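Pyrrolidone-carboxylate peptidase (Pyrococcus furiosus, PDB 1X10) removes pyroglutamyl (5-oxoproline) groups from the N-terminus of polypeptides, acting as a thiol peptidase of the C15 family. Local coordinates at residues 28-32 with 33-37; 40-44 with 45-49; 53-56 with 57-61; 145-148 with 149-153. The protein carries 3 engineered substitutions. All coordinates share one frame; numbering follows the deposited sequence.

Interaction 1 (28-32 with 33-37); sequences GIKIG and DAQVF
Gly28 starts the pairing: its N donates to Val36 O at 2.9 Å, while its own O receives a weak bond from Gln35 NE2. Its backbone angles suit glycine, since a CB would press on the preceding carbonyl. At Ile29 the carbonyl takes Val36 N almost head-on (3.0 Å, C=O...N angle 170°), and CG1 lies beside Val36 CB at 3.8 Å, both side chains pointing the same way. Lys30 faces Gln35 in a non-hydrogen-bonded antiparallel pair; its aliphatic chain slants across the Gln35 side chain, CG 3.3 Å from Gln35 OE1. Bends at chi3 and chi4 (75° and -64°) fold the lysine back toward the turn, leaving NZ 4.0 Å from Asp33 OD1, an attraction short of a salt bridge. Ile31 and Ala34 form the hydrogen-bonded pair that closes a type II' turn, with Gly32 supplying the positive phi. Both side chains lie against helix 189-206, while strand 2-8 pairs with the far edge of the 34-41 strand. Gln35 bends at chi2 and sends NE2 to Val36 O, 3.3 Å away; this NE2 and Gly28 N reach Val36 O from opposite faces of its carbonyl plane. An alanine at Gln35 is likely to leave Gly28 O without this weak donor and Val36 O with one fewer bond. The hairpin therefore rests on backbone bonds, with a side-chain amide stitching its open end.

Interaction 2 (40-44 with 45-49); sequences VLPVV and FGKAK
This is the connection from strand 34-41 into helix 47-59, where Val44 and Pro42 meet the first turn of the helix. Val44 O accepts the N-H of Ala48 at 2.9 Å, nearly in line with the carbonyl (C=O...N angle 165°). The Ala48 methyl touches two carbonyls, CB 3.1 Å from Val44 O and 3.5 Å from Pro42 O, and the proline ring brings CG to 3.8 Å from Ala48 CA. Lys47 adds its aliphatic start: CG lies 3.9 Å from Pro42 CG, and CB is at the same distance from Val44 CG1. With CG1 anti to the backbone N (chi1 180°), Val44 directs that methyl forward along the chain, 3.5 Å from Phe45 O. The crossover belongs to a beta-alpha-beta unit, since strand 34-41 and strand 63-69, which follows the helix, both run parallel to strand 2-8 in the sheet. Val43 centres an inverse gamma turn that swings the chain out of the strand, and Gly46 takes the N-cap position with backbone angles that would jam a side chain against the preceding carbonyl. Farther along, Lys47 bends at chi3 and its NZ forms a salt bridge with Glu94. Phe45 points away from 40-44, and its ring meets Tyr144 of helix 141-156 edge-to-face; the side chain of Val43 lies about 8 Å from that of Ser142, an active-site position altered in this structure.

Interaction 3 (53-56 with 57-61); sequences EKTL and EEIKP
Thr55 and Ile59 form the close-packed side of this helix end. Their side chains run alongside each other, Thr55 CG2 3.8 Å from Ile59 CD1, and the backbone link beneath them is nearly straight, Ile59 N donating to Thr55 O at 2.9 Å with an N-H...O angle of 172°. With OG1 of Thr55 beside the backbone N (chi1 -57°), CG2 stands anti to that N, which turns the methyl to Ile59; OG1 is hydrogen-bonded to Val51 O one turn back. Next to this pair, Leu56 CD2 meets Pro61 CD, 4.1 Å away, the two side chains crossing at about a right angle. Leu4 of strand 2-8 packs on all four of these residues, Thr55, Leu56, Ile59 and Pro61. The other side is looser and wet. Glu58 N bonds to Lys54 O, which also takes a hydrogen from a water at 2.7 Å; that water makes a weak, longer bond to Glu57 OE1. Glu57 and Glu58 hold extended chains, and the Glu58 carboxylate reaches Arg39 in no more than a long, weak ion pair. Lys60 curls back, bent at chi4, so that NZ lands on a lone pair of Glu57 O at 3.1 Å. Lys60 N still donates to Leu56 O at 2.7 Å, yet its own phi is positive: this is a helix C-terminus, an amphipathic last turn stopped by a residue in left-handed conformation, with proline starting the run into strand 63-69.

Interaction 4 (145-148 with 149-153); sequences VMYL and SLHHS
Met146 lies alongside Leu150 one turn ahead in the helix, its CE 4.1 Å from Leu150 CD1, both side chains pointing the same way. The methionine is extended throughout (chi1 -176°, chi2 -174°, chi3 178°), which carries CE out beside the leucine and brings the side chain to about 4 Å from that of Glu79, an active-site residue. On a neighbouring face Tyr147 and His151 slant across each other, Tyr147 CE2 approaching His151 CB at 4.2 Å. Their polar atoms find partners off the helix: Tyr147 OH bonds to Pro108 O and His151 ND1 to Tyr111 OH. Backbone bonds run beneath, His151 N to Tyr147 O at 2.8 Å and Leu150 N to Met146 O at 3.1 Å. Ser149, N-bonded to Val145 O, has its hydroxyl held by His66 NE2 and Ser162 OG, while the His152 ring meets Tyr158 edge-to-face. Helix 141-156 is thus buried on several sides, with strands 76-83 and 161-167 against Met146 and helix 47-59 against Leu148. Chemically, the side-chain contacts are loose packing and the directed bonds between turns are the backbone's, while Tyr147 OH, Ser149 OG and His151 ND1 are satisfied from beyond this helix.

How the interactions relate
Along the chain the four contacts come in series. Interaction 1 is the hairpin that opens strand 34-41, interaction 2 is the exit from that strand into helix 47-59, and interaction 3 is the end of that helix; the centres of 1 and 2 are 25 Å apart, those of 2 and 3 15 Å. Phe37 CB of interaction 1 packs on Ile59 CD1 of interaction 3 at 3.6 Å, which brings the end of helix 47-59 back against strand 34-41. Interaction 4, on helix 141-156, touches helix 47-59 near both ends, Lys49 meeting Leu148 and Leu56 meeting His152, and also strand 34-41, where Leu41 meets Val145. The two helices thus pack together; interaction 4 lies beside the active site, the hairpin away from it.

Interaction 1 (28-32 with 33-37)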
loop_
_atom_site.group_PDB
_atom_site.type_symbol
_atom_site.label_atom_id
_atom_site.label_comp_id
_atom_site.label_asym_id
_atom_site.label_seq_id
_atom_site.Cartn_x
_atom_site.Cartn_y
_atom_site.Cartn_z
ATOM N N GLY A 28 14.874 -29.970 -17.317
ATOM C CA GLY A 28 14.791 -31.381 -17.651
ATOM C C GLY A 28 13.421 -32.029 -17.656
ATOM O O GLY A 28 13.304 -33.188 -18.052
ATOM N N ILE A 29 12.383 -31.318 -17.223
ATOM C CA ILE A 29 11.058 -31.921 -17.222
ATOM C C ILE A 29 10.493 -31.885 -18.635
ATOM O O ILE A 29 11.028 -31.204 -19.511
ATOM C CB ILE A 29 10.073 -31.185 -16.282
ATOM C CG1 ILE A 29 9.629 -29.862 -16.904
ATOM C CG2 ILE A 29 10.729 -30.950 -14.929
ATOM C CD1 ILE A 29 8.492 -29.200 -16.155
ATOM N N LYS A 30 9.417 -32.628 -18.854
ATOM C CA LYS A 30 8.780 -32.650 -20.157
ATOM C C LYS A 30 7.279 -32.505 -20.010
ATOM O O LYS A 30 6.670 -33.098 -19.122
ATOM C CB LYS A 30 9.104 -33.951 -20.896
ATOM C CG LYS A 30 10.581 -34.139 -21.196
ATOM C CD LYS A 30 10.870 -35.460 -21.905
ATOM C CE LYS A 30 10.465 -35.443 -23.372
ATOM N NZ LYS A 30 9.002 -35.270 -23.567
ATOM N N ILE A 31 6.703 -31.681 -20.874
ATOM C CA ILE A 31 5.269 -31.451 -20.909
ATOM C C ILE A 31 4.897 -32.014 -22.276
ATOM O O ILE A 31 5.244 -31.440 -23.306
ATOM C CB ILE A 31 4.947 -29.947 -20.834
ATOM C CG1 ILE A 31 5.427 -29.393 -19.488
ATOM C CG2 ILE A 31 3.448 -29.720 -21.015
ATOM C CD1 ILE A 31 5.224 -27.905 -19.326
ATOM N N GLY A 32 4.210 -33.149 -22.283
ATOM C CA GLY A 32 3.873 -33.769 -23.549
ATOM C C GLY A 32 5.217 -34.243 -24.068
ATOM O O GLY A 32 5.962 -34.889 -23.332
ATOM N N ASP A 33 5.551 -33.924 -25.314
ATOM C CA ASP A 33 6.843 -34.325 -25.850
ATOM C C ASP A 33 7.802 -33.143 -25.940
ATOM O O ASP A 33 8.861 -33.235 -26.561
ATOM C CB ASP A 33 6.682 -34.981 -27.223
ATOM C CG ASP A 33 6.232 -36.425 -27.121
ATOM O OD1 ASP A 33 6.874 -37.196 -26.375
ATOM O OD2 ASP A 33 5.242 -36.792 -27.785
ATOM N N ALA A 34 7.426 -32.037 -25.310
ATOM C CA ALA A 34 8.251 -30.837 -25.312
ATOM C C ALA A 34 9.316 -30.937 -24.229
ATOM O O ALA A 34 9.038 -31.365 -23.108
ATOM C CB ALA A 34 7.386 -29.610 -25.079
ATOM N N GLN A 35 10.538 -30.546 -24.562
ATOM C CA GLN A 35 11.625 -30.595 -23.597
ATOM C C GLN A 35 11.814 -29.230 -22.955
ATOM O O GLN A 35 11.877 -28.215 -23.643
ATOM C CB GLN A 35 12.931 -31.022 -24.270
ATOM C CG GLN A 35 14.073 -31.212 -23.292
ATOM C CD GLN A 35 13.754 -32.247 -22.226
ATOM O OE1 GLN A 35 13.564 -33.425 -22.531
ATOM N NE2 GLN A 35 13.688 -31.810 -20.971
ATOM N N VAL A 36 11.901 -29.211 -21.630
ATOM C CA VAL A 36 12.086 -27.959 -20.910
ATOM C C VAL A 36 13.507 -27.844 -20.367
ATOM O O VAL A 36 14.041 -28.789 -19.780
ATOM C CB VAL A 36 11.087 -27.836 -19.736
ATOM C CG1 VAL A 36 11.295 -26.505 -19.012
ATOM C CG2 VAL A 36 9.658 -27.933 -20.255
ATOM N N PHE A 37 14.117 -26.685 -20.584
ATOM C CA PHE A 37 15.465 -26.409 -20.104
ATOM C C PHE A 37 15.357 -25.263 -19.103
ATOM O O PHE A 37 14.713 -24.250 -19.379
ATOM C CB PHE A 37 16.389 -25.979 -21.252
ATOM C CG PHE A 37 16.540 -27.007 -22.341
ATOM C CD1 PHE A 37 15.496 -27.263 -23.227
ATOM C CD2 PHE A 37 17.724 -27.725 -22.476
ATOM C CE1 PHE A 37 15.630 -28.227 -24.238
ATOM C CE2 PHE A 37 17.868 -28.689 -23.479
ATOM C CZ PHE A 37 16.820 -28.938 -24.359
#

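Interaction 2 (40-44 with 45-49)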
loop_
_atom_site.group_PDB
_atom_site.type_symbol
_atom_site.label_atom_id
_atom_site.label_comp_id
_atom_site.label_asym_id
_atom_site.label_seq_id
_atom_site.Cartn_x
_atom_site.Cartn_y
_atom_site.Cartn_z
ATOM N N VAL A 40 19.749 -20.534 -14.787
ATOM C CA VAL A 40 19.787 -19.399 -13.876
ATOM C C VAL A 40 20.685 -18.303 -14.446
ATOM O O VAL A 40 21.776 -18.579 -14.946
ATOM C CB VAL A 40 20.321 -19.820 -12.487
ATOM C CG1 VAL A 40 20.270 -18.641 -11.521
ATOM C CG2 VAL A 40 19.500 -20.983 -11.948
ATOM N N LEU A 41 20.218 -17.061 -14.372
ATOM C CA LEU A 41 20.979 -15.925 -14.885
ATOM C C LEU A 41 21.511 -15.054 -13.757
ATOM O O LEU A 41 20.888 -14.942 -12.700
ATOM C CB LEU A 41 20.094 -15.067 -15.788
ATOM C CG LEU A 41 19.513 -15.770 -17.013
ATOM C CD1 LEU A 41 18.555 -14.819 -17.742
ATOM C CD2 LEU A 41 20.648 -16.204 -17.932
ATOM N N PRO A 42 22.678 -14.427 -13.963
ATOM C CA PRO A 42 23.243 -13.566 -12.924
ATOM C C PRO A 42 22.512 -12.225 -12.951
ATOM O O PRO A 42 22.023 -11.812 -14.000
ATOM C CB PRO A 42 24.701 -13.431 -13.352
ATOM C CG PRO A 42 24.587 -13.409 -14.856
ATOM C CD PRO A 42 23.591 -14.532 -15.118
ATOM N N VAL A 43 22.408 -11.566 -11.802
ATOM C CA VAL A 43 21.751 -10.265 -11.748
ATOM C C VAL A 43 22.882 -9.255 -11.934
ATOM O O VAL A 43 23.253 -8.515 -11.020
ATOM C CB VAL A 43 21.039 -10.047 -10.393
ATOM C CG1 VAL A 43 20.353 -8.684 -10.371
ATOM C CG2 VAL A 43 19.992 -11.145 -10.178
ATOM N N VAL A 44 23.421 -9.245 -13.149
ATOM C CA VAL A 44 24.544 -8.390 -13.507
ATOM C C VAL A 44 24.415 -7.938 -14.955
ATOM O O VAL A 44 24.316 -8.764 -15.854
ATOM C CB VAL A 44 25.870 -9.172 -13.373
ATOM C CG1 VAL A 44 27.051 -8.273 -13.754
ATOM C CG2 VAL A 44 26.014 -9.720 -11.953
ATOM N N PHE A 45 24.416 -6.629 -15.184
ATOM C CA PHE A 45 24.315 -6.128 -16.547
ATOM C C PHE A 45 25.548 -6.578 -17.330
ATOM O O PHE A 45 26.646 -6.646 -16.782
ATOM C CB PHE A 45 24.227 -4.600 -16.559
ATOM C CG PHE A 45 22.959 -4.058 -15.963
ATOM C CD1 PHE A 45 22.960 -3.460 -14.706
ATOM C CD2 PHE A 45 21.762 -4.137 -16.668
ATOM C CE1 PHE A 45 21.782 -2.941 -14.162
ATOM C CE2 PHE A 45 20.582 -3.623 -16.137
ATOM C CZ PHE A 45 20.592 -3.021 -14.879
ATOM N N GLY A 46 25.360 -6.872 -18.613
ATOM C CA GLY A 46 26.465 -7.323 -19.439
ATOM C C GLY A 46 26.612 -8.831 -19.348
ATOM O O GLY A 46 26.324 -9.552 -20.303
ATOM N N LYS A 47 27.051 -9.308 -18.188
ATOM C CA LYS A 47 27.229 -10.733 -17.966
ATOM C C LYS A 47 25.928 -11.489 -18.237
ATOM O O LYS A 47 25.939 -12.555 -18.858
ATOM C CB LYS A 47 27.689 -10.980 -16.529
ATOM C CG LYS A 47 28.108 -12.409 -16.239
ATOM C CD LYS A 47 28.831 -12.498 -14.899
ATOM C CE LYS A 47 30.088 -11.623 -14.888
ATOM N NZ LYS A 47 30.836 -11.691 -13.596
ATOM N N ALA A 48 24.811 -10.930 -17.776
ATOM C CA ALA A 48 23.510 -11.555 -17.980
ATOM C C ALA A 48 23.224 -11.684 -19.473
ATOM O O ALA A 48 22.659 -12.681 -19.924
ATOM C CB ALA A 48 22.420 -10.735 -17.305
ATOM N N LYS A 49 23.611 -10.671 -20.241
ATOM C CA LYS A 49 23.394 -10.707 -21.685
ATOM C C LYS A 49 24.223 -11.826 -22.313
ATOM O O LYS A 49 23.735 -12.566 -23.163
ATOM C CB LYS A 49 23.778 -9.369 -22.323
ATOM C CG LYS A 49 23.473 -9.302 -23.815
ATOM C CD LYS A 49 23.669 -7.905 -24.373
ATOM C CE LYS A 49 25.126 -7.603 -24.641
ATOM N NZ LYS A 49 25.629 -8.397 -25.801
#

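Interaction 3 (53-56 with 57-61)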
loop_
_atom_site.group_PDB
_atom_site.type_symbol
_atom_site.label_atom_id
_atom_site.label_comp_id
_atom_site.label_asym_id
_atom_site.label_seq_id
_atom_site.Cartn_x
_atom_site.Cartn_y
_atom_site.Cartn_z
ATOM N N GLU A 53 22.494 -14.847 -24.274
ATOM C CA GLU A 53 22.801 -15.088 -25.679
ATOM C C GLU A 53 23.351 -16.493 -25.904
ATOM O O GLU A 53 22.901 -17.203 -26.797
ATOM C CB GLU A 53 23.820 -14.063 -26.190
ATOM C CG GLU A 53 23.384 -12.607 -26.100
ATOM C CD GLU A 53 22.091 -12.318 -26.843
ATOM O OE1 GLU A 53 21.808 -13.002 -27.849
ATOM O OE2 GLU A 53 21.360 -11.389 -26.435
ATOM N N LYS A 54 24.330 -16.884 -25.093
ATOM C CA LYS A 54 24.933 -18.203 -25.217
ATOM C C LYS A 54 23.882 -19.292 -25.037
ATOM O O LYS A 54 23.847 -20.261 -25.793
ATOM C CB LYS A 54 26.044 -18.384 -24.180
ATOM C CG LYS A 54 27.198 -17.408 -24.335
ATOM C CD LYS A 54 28.252 -17.613 -23.253
ATOM C CE LYS A 54 29.302 -16.507 -23.281
ATOM N NZ LYS A 54 30.005 -16.437 -24.590
ATOM N N THR A 55 23.018 -19.120 -24.042
ATOM C CA THR A 55 21.966 -20.088 -23.765
ATOM C C THR A 55 20.997 -20.212 -24.934
ATOM O O THR A 55 20.662 -21.317 -25.358
ATOM C CB THR A 55 21.181 -19.696 -22.501
ATOM O OG1 THR A 55 22.091 -19.587 -21.400
ATOM C CG2 THR A 55 20.132 -20.746 -22.172
ATOM N N LEU A 56 20.543 -19.074 -25.450
ATOM C CA LEU A 56 19.619 -19.066 -26.581
ATOM C C LEU A 56 20.227 -19.739 -27.813
ATOM O O LEU A 56 19.554 -20.501 -28.506
ATOM C CB LEU A 56 19.218 -17.630 -26.932
ATOM C CG LEU A 56 18.283 -16.923 -25.946
ATOM C CD1 LEU A 56 18.061 -15.489 -26.392
ATOM C CD2 LEU A 56 16.959 -17.672 -25.859
ATOM N N GLU A 57 21.497 -19.458 -28.085
ATOM C CA GLU A 57 22.165 -20.048 -29.240
ATOM C C GLU A 57 22.419 -21.538 -29.028
ATOM O O GLU A 57 22.348 -22.330 -29.966
ATOM C CB GLU A 57 23.491 -19.332 -29.511
ATOM C CG GLU A 57 24.297 -19.935 -30.658
ATOM C CD GLU A 57 25.550 -19.136 -30.976
ATOM O OE1 GLU A 57 26.352 -18.893 -30.048
ATOM O OE2 GLU A 57 25.732 -18.756 -32.154
ATOM N N GLU A 58 22.716 -21.906 -27.787
ATOM C CA GLU A 58 22.986 -23.291 -27.429
ATOM C C GLU A 58 21.742 -24.164 -27.584
ATOM O O GLU A 58 21.770 -25.201 -28.246
ATOM C CB GLU A 58 23.460 -23.361 -25.975
ATOM C CG GLU A 58 23.739 -24.767 -25.462
ATOM C CD GLU A 58 23.661 -24.860 -23.946
ATOM O OE1 GLU A 58 24.189 -23.954 -23.268
ATOM O OE2 GLU A 58 23.077 -25.841 -23.435
ATOM N N ILE A 59 20.653 -23.720 -26.968
ATOM C CA ILE A 59 19.394 -24.453 -26.971
ATOM C C ILE A 59 18.465 -24.162 -28.147
ATOM O O ILE A 59 17.783 -25.060 -28.637
ATOM C CB ILE A 59 18.632 -24.183 -25.655
ATOM C CG1 ILE A 59 19.506 -24.603 -24.468
ATOM C CG2 ILE A 59 17.302 -24.926 -25.648
ATOM C CD1 ILE A 59 18.937 -24.225 -23.113
ATOM N N LYS A 60 18.448 -22.910 -28.596
ATOM C CA LYS A 60 17.583 -22.485 -29.693
ATOM C C LYS A 60 16.145 -22.902 -29.381
ATOM O O LYS A 60 15.527 -23.656 -30.126
ATOM C CB LYS A 60 18.038 -23.106 -31.023
ATOM C CG LYS A 60 19.465 -22.750 -31.430
ATOM C CD LYS A 60 19.750 -23.170 -32.869
ATOM C CE LYS A 60 21.239 -23.125 -33.186
ATOM N NZ LYS A 60 21.809 -21.780 -32.981
ATOM N N PRO A 61 15.594 -22.399 -28.265
ATOM C CA PRO A 61 14.229 -22.706 -27.821
ATOM C C PRO A 61 13.159 -22.140 -28.742
ATOM O O PRO A 61 13.370 -21.128 -29.410
ATOM C CB PRO A 61 14.147 -22.055 -26.436
ATOM C CG PRO A 61 15.567 -21.695 -26.091
ATOM C CD PRO A 61 16.196 -21.378 -27.396
HETATM O O HOH W 1 26.072 -20.723 -27.278
#

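Interaction 4 (145-148 with 149-153)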
loop_
_atom_site.group_PDB
_atom_site.type_symbol
_atom_site.label_atom_id
_atom_site.label_comp_id
_atom_site.label_asym_id
_atom_site.label_seq_id
_atom_site.Cartn_x
_atom_site.Cartn_y
_atom_site.Cartn_z
ATOM N N VAL A 145 16.701 -8.583 -19.601
ATOM C CA VAL A 145 16.642 -9.895 -20.236
ATOM C C VAL A 145 15.388 -10.043 -21.101
ATOM O O VAL A 145 15.438 -10.636 -22.179
ATOM C CB VAL A 145 16.681 -11.031 -19.188
ATOM C CG1 VAL A 145 18.032 -11.039 -18.486
ATOM C CG2 VAL A 145 15.567 -10.849 -18.182
ATOM N N MET A 146 14.266 -9.499 -20.638
ATOM C CA MET A 146 13.034 -9.584 -21.415
ATOM C C MET A 146 13.223 -8.935 -22.786
ATOM O O MET A 146 12.817 -9.492 -23.809
ATOM C CB MET A 146 11.882 -8.891 -20.678
ATOM C CG MET A 146 10.537 -9.020 -21.395
ATOM S SD MET A 146 9.227 -8.044 -20.617
ATOM C CE MET A 146 7.856 -8.403 -21.749
ATOM N N TYR A 147 13.847 -7.759 -22.803
ATOM C CA TYR A 147 14.077 -7.037 -24.047
ATOM C C TYR A 147 15.039 -7.780 -24.974
ATOM O O TYR A 147 14.770 -7.934 -26.166
ATOM C CB TYR A 147 14.626 -5.629 -23.758
ATOM C CG TYR A 147 14.776 -4.789 -25.008
ATOM C CD1 TYR A 147 13.712 -4.025 -25.493
ATOM C CD2 TYR A 147 15.953 -4.831 -25.760
ATOM C CE1 TYR A 147 13.808 -3.334 -26.691
ATOM C CE2 TYR A 147 16.058 -4.144 -26.970
ATOM C CZ TYR A 147 14.982 -3.400 -27.431
ATOM O OH TYR A 147 15.066 -2.755 -28.645
ATOM N N LEU A 148 16.164 -8.227 -24.428
ATOM C CA LEU A 148 17.161 -8.942 -25.216
ATOM C C LEU A 148 16.581 -10.218 -25.821
ATOM O O LEU A 148 16.889 -10.572 -26.959
ATOM C CB LEU A 148 18.383 -9.278 -24.347
ATOM C CG LEU A 148 19.261 -8.072 -23.991
ATOM C CD1 LEU A 148 20.243 -8.433 -22.869
ATOM C CD2 LEU A 148 20.006 -7.620 -25.241
ATOM N N SER A 149 15.730 -10.904 -25.070
ATOM C CA SER A 149 15.129 -12.133 -25.577
ATOM C C SER A 149 14.203 -11.816 -26.749
ATOM O O SER A 149 14.255 -12.471 -27.800
ATOM C CB SER A 149 14.355 -12.846 -24.462
ATOM O OG SER A 149 13.894 -14.118 -24.889
ATOM N N LEU A 150 13.362 -10.801 -26.581
ATOM C CA LEU A 150 12.437 -10.414 -27.640
ATOM C C LEU A 150 13.179 -9.862 -28.860
ATOM O O LEU A 150 12.751 -10.072 -29.997
ATOM C CB LEU A 150 11.428 -9.388 -27.112
ATOM C CG LEU A 150 10.345 -10.003 -26.224
ATOM C CD1 LEU A 150 9.617 -8.919 -25.451
ATOM C CD2 LEU A 150 9.384 -10.810 -27.087
ATOM N N HIS A 151 14.288 -9.168 -28.621
ATOM C CA HIS A 151 15.097 -8.615 -29.711
ATOM C C HIS A 151 15.745 -9.769 -30.476
ATOM O O HIS A 151 15.879 -9.730 -31.705
ATOM C CB HIS A 151 16.184 -7.692 -29.146
ATOM C CG HIS A 151 17.039 -7.045 -30.195
ATOM N ND1 HIS A 151 16.535 -6.161 -31.124
ATOM C CD2 HIS A 151 18.365 -7.149 -30.454
ATOM C CE1 HIS A 151 17.513 -5.745 -31.909
ATOM N NE2 HIS A 151 18.633 -6.331 -31.525
ATOM N N HIS A 152 16.144 -10.799 -29.737
ATOM C CA HIS A 152 16.765 -11.981 -30.330
ATOM C C HIS A 152 15.754 -12.658 -31.254
ATOM O O HIS A 152 16.087 -13.114 -32.353
ATOM C CB HIS A 152 17.181 -12.951 -29.228
ATOM C CG HIS A 152 18.070 -14.057 -29.701
ATOM N ND1 HIS A 152 19.444 -13.980 -29.650
ATOM C CD2 HIS A 152 17.781 -15.259 -30.252
ATOM C CE1 HIS A 152 19.965 -15.089 -30.146
ATOM N NE2 HIS A 152 18.977 -15.881 -30.519
ATOM N N SER A 153 14.509 -12.718 -30.795
ATOM C CA SER A 153 13.434 -13.324 -31.563
ATOM C C SER A 153 13.192 -12.544 -32.855
ATOM O O SER A 153 13.081 -13.125 -33.937
ATOM C CB SER A 153 12.149 -13.354 -30.726
ATOM O OG SER A 153 11.056 -13.867 -31.473
#